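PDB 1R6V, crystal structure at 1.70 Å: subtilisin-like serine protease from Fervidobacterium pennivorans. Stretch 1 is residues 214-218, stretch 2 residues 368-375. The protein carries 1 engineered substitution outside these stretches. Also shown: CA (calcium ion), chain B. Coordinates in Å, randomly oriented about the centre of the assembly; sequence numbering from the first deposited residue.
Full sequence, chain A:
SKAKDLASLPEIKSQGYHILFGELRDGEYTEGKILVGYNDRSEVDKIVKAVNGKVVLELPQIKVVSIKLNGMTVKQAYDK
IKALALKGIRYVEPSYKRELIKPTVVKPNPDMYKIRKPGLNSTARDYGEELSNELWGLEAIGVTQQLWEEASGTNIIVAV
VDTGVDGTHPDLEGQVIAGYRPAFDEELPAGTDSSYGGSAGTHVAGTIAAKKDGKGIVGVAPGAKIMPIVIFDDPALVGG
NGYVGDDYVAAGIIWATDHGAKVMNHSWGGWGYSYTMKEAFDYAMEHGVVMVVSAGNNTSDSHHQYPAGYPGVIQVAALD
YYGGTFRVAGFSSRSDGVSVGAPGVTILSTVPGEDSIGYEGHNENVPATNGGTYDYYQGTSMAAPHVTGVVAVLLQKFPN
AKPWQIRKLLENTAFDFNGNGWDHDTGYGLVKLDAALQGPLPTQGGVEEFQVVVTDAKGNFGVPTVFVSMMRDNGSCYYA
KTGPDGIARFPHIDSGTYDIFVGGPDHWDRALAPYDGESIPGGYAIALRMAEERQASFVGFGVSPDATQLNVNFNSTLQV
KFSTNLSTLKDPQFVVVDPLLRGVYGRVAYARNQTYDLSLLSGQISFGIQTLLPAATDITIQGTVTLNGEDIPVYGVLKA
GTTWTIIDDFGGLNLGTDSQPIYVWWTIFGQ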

# COMPACT_ATOMS: atom_id res chain seq x y z
N GLY A 214 23.19 33.22 0.02
CA GLY A 214 24.30 33.61 0.89
C GLY A 214 24.05 33.45 2.38
O GLY A 214 25.00 33.44 3.17
N LYS A 215 22.78 33.31 2.76
CA LYS A 215 22.40 33.18 4.17
C LYS A 215 21.91 31.77 4.52
O LYS A 215 21.48 31.03 3.65
N GLY A 216 21.98 31.42 5.80
CA GLY A 216 21.51 30.11 6.24
C GLY A 216 22.10 28.95 5.47
O GLY A 216 23.31 28.91 5.25
N ILE A 217 21.26 28.00 5.06
CA ILE A 217 21.74 26.84 4.31
C ILE A 217 21.26 26.93 2.86
O ILE A 217 20.74 27.96 2.43
N VAL A 218 21.46 25.87 2.10
CA VAL A 218 20.98 25.86 0.72
C VAL A 218 20.58 24.41 0.47
O VAL A 218 21.16 23.49 1.05
N ALA A 368 23.33 31.78 12.00
CA ALA A 368 22.63 32.33 10.83
C ALA A 368 22.44 33.84 11.02
O ALA A 368 22.32 34.31 12.15
N THR A 369 22.42 34.60 9.93
CA THR A 369 22.26 36.04 10.07
C THR A 369 20.99 36.54 9.39
O THR A 369 20.86 37.72 9.10
N ASN A 370 20.04 35.63 9.16
CA ASN A 370 18.80 36.00 8.49
C ASN A 370 17.60 35.96 9.41
O ASN A 370 16.46 36.11 8.95
N GLY A 371 17.85 35.77 10.70
CA GLY A 371 16.78 35.71 11.67
C GLY A 371 16.02 34.39 11.64
O GLY A 371 15.03 34.23 12.35
N GLY A 372 16.49 33.45 10.83
CA GLY A 372 15.81 32.16 10.76
C GLY A 372 16.21 31.14 11.82
O GLY A 372 17.26 31.27 12.46
N THR A 373 15.37 30.13 12.00
CA THR A 373 15.60 29.07 12.98
C THR A 373 16.02 27.78 12.29
O THR A 373 15.46 27.41 11.26
N TYR A 374 17.00 27.09 12.87
CA TYR A 374 17.53 25.86 12.29
C TYR A 374 17.77 24.83 13.36
O TYR A 374 17.85 25.16 14.54
N ASP A 375 17.89 23.57 12.95
CA ASP A 375 18.20 22.52 13.90
C ASP A 375 18.83 21.35 13.16
O ASP A 375 18.68 21.21 11.94

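This is a small contact, 265 Å² summed over both sides, in which touching residues are at least 154 apart in sequence, and side chains from Lys-215, Thr-369, Asn-370 and Tyr-374 do most of the work in it.

The one hydrogen bond across the stretches lies at its exposed margin. Lys-215 points its CA-to-CB bond toward the other stretch. Its chi1 and chi2 are both m and its chi3 and chi4 both t, so the chain bends near its root and then runs out straight, bringing NZ within 2.7 Å of Thr-369 OG1. NZ is the donor. Thr-369 leaves its backbone sideways with chi1 p, and its OG1 also has a hydrogen-bonding partner elsewhere in the structure. The rule here is a long donor, bent near its root and extended beyond, reaching the hydroxyl of a short side chain.

Further in, the polar side chains of the second stretch organise one another before they meet the first. Asn-370, chi1 p and directed toward stretch 1, uses both ends of its amide: OD1 accepts from the backbone N of Gly-372 at 2.9 Å, which braces the turn, while ND2 donates to Tyr-374 OH at 3.0 Å in a nearly linear bond (176°). With the amide held in this way, ND2 simply packs against Lys-215, 3.8 Å from its CB.

Tyr-374, chi1 m and chi2 79°, points its CA-to-CB bond toward the first stretch, and its ring packs there, where the contact becomes apolar. Its CE2 lies 4.1 Å from Ile-217 CG2, the one apolar side-chain pair in the contact. Ile-217, with chi1 p and chi2 t, sets off sideways, yet its CG2 still meets the ring. The tyrosine hydroxyl stops 3.4 Å from Gly-216 CA.

That approach depends on glycine. A CB on Gly-216 would point toward stretch 2 and fall 2.1 Å from Tyr-374 OH, a clash, and 3.2 Å from Asn-370 ND2, a tight fit. The positive phi of 52° favours glycine as well, so the backbone conformation and the neighbouring side chains agree on the residue.

The calcium ion holds the same backbone from beside this packing. Lys-215 O and Ile-217 O each bind CA at 2.3 Å, with four further ligand atoms from elsewhere in the structure. The two carbonyls flank Gly-216 in sequence, so the segment that receives the tyrosine is also clamped by the metal. Read as design, the contact combines a metal-held loop, a glycine that makes room for a hydroxyl, and an asparagine that ties the tyrosine to its own turn.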

# COMPACT_ATOMS: atom_id res chain seq x y z
CB LYS A 215 21.28 34.16 4.49
CG LYS A 215 21.60 35.61 4.12
CD LYS A 215 22.58 36.21 5.12
CE LYS A 215 22.75 37.71 4.92
NZ LYS A 215 23.56 38.31 6.01
CB ILE A 217 21.25 25.51 4.93
CG1 ILE A 217 19.72 25.40 4.86
CG2 ILE A 217 21.65 25.45 6.41
CD1 ILE A 217 19.22 23.94 4.76
CB VAL A 218 22.08 26.33 -0.28
CG1 VAL A 218 23.34 25.50 -0.14
CG2 VAL A 218 21.54 26.28 -1.73
CB ALA A 368 21.26 31.65 10.66
CB THR A 369 23.47 36.81 9.50
OG1 THR A 369 23.59 36.56 8.10
CG2 THR A 369 24.75 36.37 10.20
CB ASN A 370 18.57 35.08 7.29
CG ASN A 370 18.56 33.62 7.67
OD1 ASN A 370 18.65 33.27 8.85
ND2 ASN A 370 18.44 32.75 6.67
CB THR A 373 14.33 28.80 13.79
OG1 THR A 373 13.20 28.73 12.89
CG2 THR A 373 14.10 29.93 14.80
CB TYR A 374 18.88 26.14 11.62
CG TYR A 374 18.82 27.14 10.50
CD1 TYR A 374 18.76 28.51 10.76
CD2 TYR A 374 18.74 26.71 9.18
CE1 TYR A 374 18.62 29.42 9.73
CE2 TYR A 374 18.61 27.60 8.14
CZ TYR A 374 18.54 28.96 8.42
OH TYR A 374 18.36 29.84 7.38
CB ASP A 375 16.96 22.02 14.67
CG ASP A 375 17.29 21.60 16.10
OD1 ASP A 375 18.50 21.39 16.38
OD2 ASP A 375 16.35 21.47 16.93
CA CA B . 20.23 30.19 1.94